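Local coordinates for uncharacterized protein (Legionella pneumophila subsp. pneumophila, PDB 4WRP), which is a Legionella effector, probably a peptidase through its RavJ-type domain, represented here by its all-helical C-terminal domain of unknown function, at residues A[37-40]-A[41-45]; A[44-47]-A[48-51]; A[111-114]-A[115-119]. One frame throughout, in Å; residues are numbered along the deposited sequence.

Interaction 1. Residues A[37-40]-A[41-45]; sequences KIHA and IRTVL
Thr43 and His39 meet one turn apart, and the carbonyl oxygen of His39 takes two bonds from the same residue. The backbone N of Thr43 gives one at 2.9 Å from His39 O, and Thr43 OG1 gives the other at 3.0 Å from that oxygen, arriving from the opposite face of the carbonyl plane. The hydroxyl can do this because its chi1 of -59° sets OG1 beside the backbone N, leaning back along the helix. Thr43 OG1 also sits above the imidazole of His39, 3.7 Å from the ring plane and offset toward the rim, and 3.8 Å from His39 CE1. Next to this pair, regular backbone bonds run from Ile41 N to Lys37 O at 3.0 Å, from Arg42 N to Ile38 O at 2.8 Å and from Val44 N to Ala40 O. Further out, Arg42 extends away from the turn to a salt bridge with Asp83, while Ile41 packs on Leu93 and Val94 of helix 90-98, and Val44 on Ile20 and Met21 of helix 6-21. This is an amphipathic alpha-helix, i-to-i+4 bonded along residues 37-45, with its threonine hydroxyl turned onto its own backbone and its aliphatic face set into a helical bundle.

Interaction 2. Residues A[44-47]-A[48-51]; sequences VLDD and YTKG
Different first torsions bring Asp46 and Lys50 together: the carboxylate of Asp46 swings anti to the backbone N (chi1 -166°), while Lys50 CG stands anti to its carbonyl carbon (chi1 -68°), and a bend at chi4 turns the ammonium back over the turn. The result is an i-to-i+4 salt bridge at the C-terminal end of helix 34-49. Lys50 NZ meets Asp46 OD1 at 2.7 Å on the syn side, 26° out of the carboxylate plane, with a second, weak bond to Asp46 OD2 at 3.1 Å. The negative carboxylate would favour the charged lysine here.

The backbone frays just beneath. Tyr48 N still bonds to Val44 O and Thr49 N to Leu45 O, but Lys50 N reaches back three residues to Asp47 O at 3.0 Å, coming from above the carbonyl plane, and Gly51 takes positive phi as the chain leaves the helix. Asp47 turns both carboxylate oxygens to the following loop, accepting from the backbone N atoms of Thr54 and Trp55. Tyr48 points into the bundle instead, its hydroxyl bonded to Tyr9 and His71 and its ring edge-to-face with Trp13. Back on the helix end, Thr49 crosses Asp46 at about a right angle, and its OG1 bonds to the carbonyl oxygen of that residue, Asp46 O, at 2.7 Å.

Interaction 3. Residues A[111-114]-A[115-119]; sequences KGTL and KEQIG
Thr113 and Gln117 close the single helical turn near the chain's C-terminal end, and the backbone does most of the work. Gln117 N bonds to Thr113 O at 2.9 Å, nearly in line with the carbonyl, and this is the one strong backbone bond between 111-114 and 115-119. Glu116 N also turns to Thr113 O, but at an N-H...O angle of 121° that bond is weak. Ile118 N to Leu114 O, at 3.2 Å, is weak as well. One firm i-to-i+4 bond flanked by weak ones describes a short, loosely held turn.

Two longer side chains gather on Thr113. Gln117 starts with CG beside its backbone N and bends at chi2 (145°), which carries the amide back across the threonine obliquely. Its NE2 comes to 3.0 Å from Thr113 OG1 and to 3.3 Å from Thr113 CB. Glu116 runs alongside Thr113, pointing the same way, in van der Waals contact: its CG comes close to Thr113 O, and its OE2 rests against the methyl at 3.2 Å from Thr113 CG2. The end of Glu116, OE2 and CD, thus lies against the methyl, while the Gln117 amide lies by the hydroxyl.

The apolar part is slight. Leu114 and Ile118 lie side by side, touching through their terminal methyls, Leu114 CD1 to Ile118 CD1 at 4.1 Å. Both residues also touch a neighbouring molecule in the crystal, so the lattice may influence their positions.

No bundle helix covers this turn. Helix 114-117 follows a long loop after helix 90-98, and the centre of the contact stands about 38 Å from the centre of the chain. Just before it, Lys111 N bonds to Asn109 OD1 within that loop, which leads back to the four longer helices of the domain.

How the interactions relate
Interactions 1 and 2 are consecutive lengths of helix 34-49, sharing Val44 and Leu45, with centres about 10 Å apart. Both are partly buried, with one face in the bundle and the other bearing polar groups. The first is regular mid-helix bonding; the second is where that pattern ends, with a salt bridge between its own segments and side-chain bonds to the next loop. Interaction 3 is a surface contact on a separate short helix, on the opposite side of the chain's centre, its nearest atoms about 34 Å from interaction 1 and 29 Å from interaction 2. Its bonding is correspondingly thin, and several of its residues touch crystal neighbours.

Interaction 1. Residues A[37-40]-A[41-45]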
ATOM      1  N   LYS A  37       6.416 -14.687  -9.104  1.00 32.35           N
ATOM      2  CA  LYS A  37       5.646 -14.153  -7.973  1.00 30.41           C
ATOM      3  C   LYS A  37       5.558 -12.608  -7.999  1.00 28.67           C
ATOM      4  O   LYS A  37       4.490 -12.030  -7.845  1.00 27.74           O
ATOM      5  CB  LYS A  37       6.251 -14.603  -6.675  1.00 30.27           C
ATOM      6  CG  LYS A  37       6.166 -16.141  -6.497  1.00 33.33           C
ATOM      7  CD  LYS A  37       7.007 -16.571  -5.311  1.00 33.46           C
ATOM      8  CE  LYS A  37       7.242 -18.063  -5.349  1.00 36.23           C
ATOM      9  NZ  LYS A  37       7.916 -18.437  -4.079  1.00 38.26           N
ATOM     10  N   ILE A  38       6.707 -11.983  -8.150  1.00 28.13           N
ATOM     11  CA  ILE A  38       6.822 -10.525  -8.259  1.00 27.75           C
ATOM     12  C   ILE A  38       5.957  -9.999  -9.357  1.00 26.33           C
ATOM     13  O   ILE A  38       5.255  -9.035  -9.160  1.00 25.04           O
ATOM     14  CB  ILE A  38       8.299 -10.141  -8.474  1.00 28.58           C
ATOM     15  CG1 ILE A  38       9.060 -10.452  -7.178  1.00 29.94           C
ATOM     16  CG2 ILE A  38       8.451  -8.663  -8.821  1.00 28.90           C
ATOM     17  CD1 ILE A  38      10.575 -10.296  -7.256  1.00 31.23           C
ATOM     18  N   HIS A  39       5.977 -10.625 -10.529  1.00 27.97           N
ATOM     19  CA  HIS A  39       5.122 -10.170 -11.616  1.00 28.85           C
ATOM     20  C   HIS A  39       3.618 -10.267 -11.341  1.00 27.62           C
ATOM     21  O   HIS A  39       2.883  -9.340 -11.660  1.00 26.35           O
ATOM     22  CB  HIS A  39       5.422 -10.869 -12.954  1.00 33.14           C
ATOM     23  CG  HIS A  39       4.845 -10.129 -14.127  1.00 34.74           C
ATOM     24  ND1 HIS A  39       3.769 -10.608 -14.856  1.00 37.97           N
ATOM     25  CD2 HIS A  39       5.133  -8.909 -14.637  1.00 33.93           C
ATOM     26  CE1 HIS A  39       3.450  -9.732 -15.790  1.00 36.89           C
ATOM     27  NE2 HIS A  39       4.269  -8.696 -15.684  1.00 40.19           N
ATOM     28  N   ALA A  40       3.161 -11.356 -10.741  1.00 26.37           N
ATOM     29  CA  ALA A  40       1.760 -11.491 -10.372  1.00 27.09           C
ATOM     30  C   ALA A  40       1.347 -10.411  -9.365  1.00 26.33           C
ATOM     31  O   ALA A  40       0.293  -9.784  -9.505  1.00 25.37           O
ATOM     32  CB  ALA A  40       1.497 -12.902  -9.797  1.00 28.19           C
ATOM     33  N   ILE A  41       2.225 -10.145  -8.390  1.00 26.20           N
ATOM     34  CA  ILE A  41       1.969  -9.091  -7.434  1.00 25.83           C
ATOM     35  C   ILE A  41       1.953  -7.755  -8.147  1.00 24.17           C
ATOM     36  O   ILE A  41       1.096  -6.898  -7.911  1.00 23.92           O
ATOM     37  CB  ILE A  41       3.056  -9.072  -6.342  1.00 26.41           C
ATOM     38  CG1 ILE A  41       2.897 -10.309  -5.472  1.00 27.53           C
ATOM     39  CG2 ILE A  41       2.940  -7.809  -5.487  1.00 26.18           C
ATOM     40  CD1 ILE A  41       4.068 -10.571  -4.565  1.00 28.32           C
ATOM     41  N   ARG A  42       2.911  -7.552  -9.016  1.00 24.41           N
ATOM     42  CA  ARG A  42       2.933  -6.281  -9.781  1.00 24.16           C
ATOM     43  C   ARG A  42       1.633  -6.038 -10.553  1.00 24.69           C
ATOM     44  O   ARG A  42       1.041  -4.932 -10.543  1.00 23.99           O
ATOM     45  CB  ARG A  42       4.095  -6.275 -10.745  1.00 24.62           C
ATOM     46  CG  ARG A  42       4.236  -4.907 -11.427  1.00 25.32           C
ATOM     47  CD  ARG A  42       4.955  -4.953 -12.761  1.00 27.25           C
ATOM     48  NE  ARG A  42       5.041  -3.572 -13.295  1.00 28.06           N
ATOM     49  CZ  ARG A  42       4.048  -2.925 -13.915  1.00 29.36           C
ATOM     50  NH1 ARG A  42       2.877  -3.528 -14.125  1.00 30.43           N
ATOM     51  NH2 ARG A  42       4.215  -1.657 -14.356  1.00 29.02           N
ATOM     52  N   THR A  43       1.162  -7.091 -11.210  1.00 25.84           N
ATOM     53  CA  THR A  43      -0.112  -7.019 -11.924  1.00 28.79           C
ATOM     54  C   THR A  43      -1.279  -6.561 -11.059  1.00 28.58           C
ATOM     55  O   THR A  43      -2.031  -5.660 -11.436  1.00 27.62           O
ATOM     56  CB  THR A  43      -0.425  -8.362 -12.604  1.00 31.03           C
ATOM     57  OG1 THR A  43       0.660  -8.628 -13.486  1.00 33.43           O
ATOM     58  CG2 THR A  43      -1.671  -8.251 -13.421  1.00 32.33           C
ATOM     59  N   VAL A  44      -1.392  -7.172  -9.886  1.00 25.75           N
ATOM     60  CA  VAL A  44      -2.451  -6.849  -8.972  1.00 25.07           C
ATOM     61  C   VAL A  44      -2.322  -5.422  -8.430  1.00 23.47           C
ATOM     62  O   VAL A  44      -3.318  -4.705  -8.284  1.00 22.71           O
ATOM     63  CB  VAL A  44      -2.454  -7.881  -7.832  1.00 25.68           C
ATOM     64  CG1 VAL A  44      -3.321  -7.438  -6.679  1.00 26.11           C
ATOM     65  CG2 VAL A  44      -2.903  -9.226  -8.416  1.00 28.52           C
ATOM     66  N   LEU A  45      -1.115  -5.021  -8.079  1.00 21.80           N
ATOM     67  CA  LEU A  45      -0.898  -3.634  -7.623  1.00 22.66           C
ATOM     68  C   LEU A  45      -1.192  -2.645  -8.731  1.00 22.72           C
ATOM     69  O   LEU A  45      -1.786  -1.601  -8.497  1.00 24.58           O
ATOM     70  CB  LEU A  45       0.543  -3.448  -7.124  1.00 21.87           C
ATOM     71  CG  LEU A  45       1.008  -4.297  -5.966  1.00 23.20           C
ATOM     72  CD1 LEU A  45       2.484  -3.903  -5.728  1.00 23.54           C
ATOM     73  CD2 LEU A  45       0.178  -4.082  -4.729  1.00 23.23           C
TER

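Interaction 2. Residues A[44-47]-A[48-51]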
ATOM      1  N   VAL A  44      -1.392  -7.172  -9.886  1.00 25.75           N
ATOM      2  CA  VAL A  44      -2.451  -6.849  -8.972  1.00 25.07           C
ATOM      3  C   VAL A  44      -2.322  -5.422  -8.430  1.00 23.47           C
ATOM      4  O   VAL A  44      -3.318  -4.705  -8.284  1.00 22.71           O
ATOM      5  CB  VAL A  44      -2.454  -7.881  -7.832  1.00 25.68           C
ATOM      6  CG1 VAL A  44      -3.321  -7.438  -6.679  1.00 26.11           C
ATOM      7  CG2 VAL A  44      -2.903  -9.226  -8.416  1.00 28.52           C
ATOM      8  N   LEU A  45      -1.115  -5.021  -8.079  1.00 21.80           N
ATOM      9  CA  LEU A  45      -0.898  -3.634  -7.623  1.00 22.66           C
ATOM     10  C   LEU A  45      -1.192  -2.645  -8.731  1.00 22.72           C
ATOM     11  O   LEU A  45      -1.786  -1.601  -8.497  1.00 24.58           O
ATOM     12  CB  LEU A  45       0.543  -3.448  -7.124  1.00 21.87           C
ATOM     13  CG  LEU A  45       1.008  -4.297  -5.966  1.00 23.20           C
ATOM     14  CD1 LEU A  45       2.484  -3.903  -5.728  1.00 23.54           C
ATOM     15  CD2 LEU A  45       0.178  -4.082  -4.729  1.00 23.23           C
ATOM     16  N   ASP A  46      -0.778  -2.955  -9.946  1.00 25.03           N
ATOM     17  CA  ASP A  46      -1.056  -2.016 -11.043  1.00 26.49           C
ATOM     18  C   ASP A  46      -2.562  -1.861 -11.240  1.00 27.22           C
ATOM     19  O   ASP A  46      -3.053  -0.775 -11.373  1.00 25.99           O
ATOM     20  CB  ASP A  46      -0.366  -2.489 -12.313  1.00 29.65           C
ATOM     21  CG  ASP A  46      -0.331  -1.398 -13.406  1.00 32.84           C
ATOM     22  OD1 ASP A  46      -0.191  -0.181 -13.130  1.00 38.47           O
ATOM     23  OD2 ASP A  46      -0.434  -1.783 -14.567  1.00 37.86           O
ATOM     24  N   ASP A  47      -3.294  -2.972 -11.202  1.00 27.77           N
ATOM     25  CA  ASP A  47      -4.744  -2.940 -11.323  1.00 29.61           C
ATOM     26  C   ASP A  47      -5.336  -2.055 -10.226  1.00 27.79           C
ATOM     27  O   ASP A  47      -6.215  -1.226 -10.490  1.00 28.05           O
ATOM     28  CB  ASP A  47      -5.327  -4.365 -11.321  1.00 31.63           C
ATOM     29  CG  ASP A  47      -6.832  -4.374 -11.418  1.00 34.90           C
ATOM     30  OD1 ASP A  47      -7.331  -3.735 -12.378  1.00 35.06           O
ATOM     31  OD2 ASP A  47      -7.500  -4.996 -10.530  1.00 32.82           O
ATOM     32  N   TYR A  48      -4.794  -2.148  -9.019  1.00 25.91           N
ATOM     33  CA  TYR A  48      -5.227  -1.290  -7.905  1.00 25.80           C
ATOM     34  C   TYR A  48      -5.078   0.195  -8.201  1.00 26.22           C
ATOM     35  O   TYR A  48      -5.944   0.966  -7.861  1.00 25.15           O
ATOM     36  CB  TYR A  48      -4.468  -1.633  -6.629  1.00 24.78           C
ATOM     37  CG  TYR A  48      -4.720  -0.767  -5.434  1.00 23.33           C
ATOM     38  CD1 TYR A  48      -5.946  -0.776  -4.775  1.00 24.88           C
ATOM     39  CD2 TYR A  48      -3.724   0.065  -4.952  1.00 23.74           C
ATOM     40  CE1 TYR A  48      -6.177  -0.012  -3.655  1.00 24.21           C
ATOM     41  CE2 TYR A  48      -3.943   0.873  -3.851  1.00 24.12           C
ATOM     42  CZ  TYR A  48      -5.163   0.811  -3.189  1.00 25.47           C
ATOM     43  OH  TYR A  48      -5.361   1.611  -2.092  1.00 27.42           O
ATOM     44  N   THR A  49      -3.983   0.580  -8.838  1.00 28.34           N
ATOM     45  CA  THR A  49      -3.729   2.000  -9.106  1.00 30.39           C
ATOM     46  C   THR A  49      -4.542   2.498 -10.304  1.00 32.38           C
ATOM     47  O   THR A  49      -4.501   3.662 -10.592  1.00 33.63           O
ATOM     48  CB  THR A  49      -2.257   2.243  -9.388  1.00 30.14           C
ATOM     49  OG1 THR A  49      -1.919   1.557 -10.597  1.00 32.37           O
ATOM     50  CG2 THR A  49      -1.362   1.729  -8.224  1.00 29.94           C
ATOM     51  N   LYS A  50      -5.253   1.611 -11.003  1.00 34.20           N
ATOM     52  CA  LYS A  50      -6.020   1.973 -12.163  1.00 38.54           C
ATOM     53  C   LYS A  50      -7.498   1.790 -11.873  1.00 39.59           C
ATOM     54  O   LYS A  50      -8.258   1.597 -12.768  1.00 39.02           O
ATOM     55  CB  LYS A  50      -5.627   1.094 -13.354  1.00 40.69           C
ATOM     56  CG  LYS A  50      -4.226   1.331 -13.881  1.00 44.07           C
ATOM     57  CD  LYS A  50      -3.855   0.291 -14.921  1.00 47.92           C
ATOM     58  CE  LYS A  50      -2.753   0.767 -15.865  1.00 54.08           C
ATOM     59  NZ  LYS A  50      -1.401   1.037 -15.273  1.00 55.67           N
ATOM     60  N   GLY A  51      -7.899   1.783 -10.610  1.00 40.83           N
ATOM     61  CA  GLY A  51      -9.322   1.677 -10.278  1.00 40.86           C
ATOM     62  C   GLY A  51      -9.798   0.306  -9.860  1.00 39.03           C
ATOM     63  O   GLY A  51     -10.946   0.182  -9.442  1.00 37.79           O
TER

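Interaction 3. Residues A[111-114]-A[115-119]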
ATOM      1  N   LYS A 111       2.191  25.003  13.020  1.00 63.72           N
ATOM      2  CA  LYS A 111       2.133  26.392  13.452  1.00 67.25           C
ATOM      3  C   LYS A 111       3.540  26.890  13.872  1.00 68.12           C
ATOM      4  O   LYS A 111       4.440  26.097  14.190  1.00 65.05           O
ATOM      5  CB  LYS A 111       1.119  26.561  14.591  1.00 66.39           C
ATOM      6  N   GLY A 112       3.721  28.207  13.842  1.00 67.87           N
ATOM      7  CA  GLY A 112       4.933  28.829  14.384  1.00 71.48           C
ATOM      8  C   GLY A 112       4.864  28.789  15.911  1.00 68.93           C
ATOM      9  O   GLY A 112       3.773  28.575  16.489  1.00 63.63           O
ATOM     10  N   THR A 113       6.011  28.992  16.558  1.00 63.00           N
ATOM     11  CA  THR A 113       6.120  28.825  18.008  1.00 62.51           C
ATOM     12  C   THR A 113       6.622  30.094  18.705  1.00 57.44           C
ATOM     13  O   THR A 113       7.052  30.043  19.848  1.00 60.74           O
ATOM     14  CB  THR A 113       7.027  27.603  18.358  1.00 65.81           C
ATOM     15  OG1 THR A 113       8.097  27.509  17.415  1.00 69.88           O
ATOM     16  CG2 THR A 113       6.242  26.273  18.318  1.00 66.65           C
ATOM     17  N   LEU A 114       6.541  31.241  18.038  1.00 53.14           N
ATOM     18  CA  LEU A 114       7.031  32.494  18.625  1.00 48.57           C
ATOM     19  C   LEU A 114       6.267  32.873  19.899  1.00 48.62           C
ATOM     20  O   LEU A 114       6.865  33.306  20.895  1.00 48.29           O
ATOM     21  CB  LEU A 114       6.975  33.623  17.586  1.00 46.23           C
ATOM     22  CG  LEU A 114       7.719  34.926  17.890  1.00 43.99           C
ATOM     23  CD1 LEU A 114       9.188  34.692  18.203  1.00 43.89           C
ATOM     24  CD2 LEU A 114       7.608  35.880  16.720  1.00 43.36           C
ATOM     25  N   LYS A 115       4.947  32.723  19.883  1.00 49.20           N
ATOM     26  CA  LYS A 115       4.166  33.027  21.070  1.00 51.60           C
ATOM     27  C   LYS A 115       4.431  32.057  22.212  1.00 52.13           C
ATOM     28  O   LYS A 115       4.310  32.446  23.369  1.00 51.10           O
ATOM     29  CB  LYS A 115       2.663  33.167  20.792  1.00 52.54           C
ATOM     30  CG  LYS A 115       1.959  31.969  20.223  1.00 54.80           C
ATOM     31  CD  LYS A 115       0.485  32.309  20.016  1.00 57.84           C
ATOM     32  CE  LYS A 115      -0.213  31.334  19.096  1.00 58.11           C
ATOM     33  NZ  LYS A 115      -1.632  31.752  18.894  1.00 62.04           N
ATOM     34  N   GLU A 116       4.817  30.821  21.914  1.00 53.94           N
ATOM     35  CA  GLU A 116       5.177  29.912  23.001  1.00 58.91           C
ATOM     36  C   GLU A 116       6.552  30.303  23.560  1.00 57.76           C
ATOM     37  O   GLU A 116       6.735  30.345  24.777  1.00 62.33           O
ATOM     38  CB  GLU A 116       5.057  28.432  22.608  1.00 63.03           C
ATOM     39  CG  GLU A 116       6.255  27.793  21.927  1.00 68.67           C
ATOM     40  CD  GLU A 116       6.279  26.282  22.101  1.00 77.52           C
ATOM     41  OE1 GLU A 116       7.054  25.790  22.954  1.00 83.96           O
ATOM     42  OE2 GLU A 116       5.514  25.580  21.400  1.00 80.44           O
ATOM     43  N   GLN A 117       7.482  30.675  22.689  1.00 53.44           N
ATOM     44  CA  GLN A 117       8.845  30.986  23.140  1.00 54.58           C
ATOM     45  C   GLN A 117       9.053  32.321  23.845  1.00 49.10           C
ATOM     46  O   GLN A 117      10.103  32.538  24.411  1.00 47.55           O
ATOM     47  CB  GLN A 117       9.818  30.891  21.985  1.00 59.18           C
ATOM     48  CG  GLN A 117      10.119  29.452  21.623  1.00 66.31           C
ATOM     49  CD  GLN A 117      10.319  29.288  20.140  1.00 74.87           C
ATOM     50  OE1 GLN A 117      10.772  30.219  19.446  1.00 76.83           O
ATOM     51  NE2 GLN A 117       9.978  28.105  19.631  1.00 78.86           N
ATOM     52  N   ILE A 118       8.070  33.207  23.842  1.00 45.45           N
ATOM     53  CA  ILE A 118       8.187  34.409  24.640  1.00 44.20           C
ATOM     54  C   ILE A 118       7.447  34.219  25.968  1.00 44.53           C
ATOM     55  O   ILE A 118       6.247  34.091  25.982  1.00 45.27           O
ATOM     56  CB  ILE A 118       7.676  35.630  23.875  1.00 42.63           C
ATOM     57  CG1 ILE A 118       8.653  35.933  22.730  1.00 42.79           C
ATOM     58  CG2 ILE A 118       7.605  36.817  24.821  1.00 42.96           C
ATOM     59  CD1 ILE A 118       8.074  36.762  21.623  1.00 42.57           C
ATOM     60  N   GLY A 119       8.169  34.238  27.081  1.00 46.93           N
ATOM     61  CA  GLY A 119       7.612  33.822  28.375  1.00 48.43           C
ATOM     62  C   GLY A 119       6.369  34.595  28.763  1.00 49.00           C
ATOM     63  O   GLY A 119       5.378  34.008  29.147  1.00 50.86           O
TER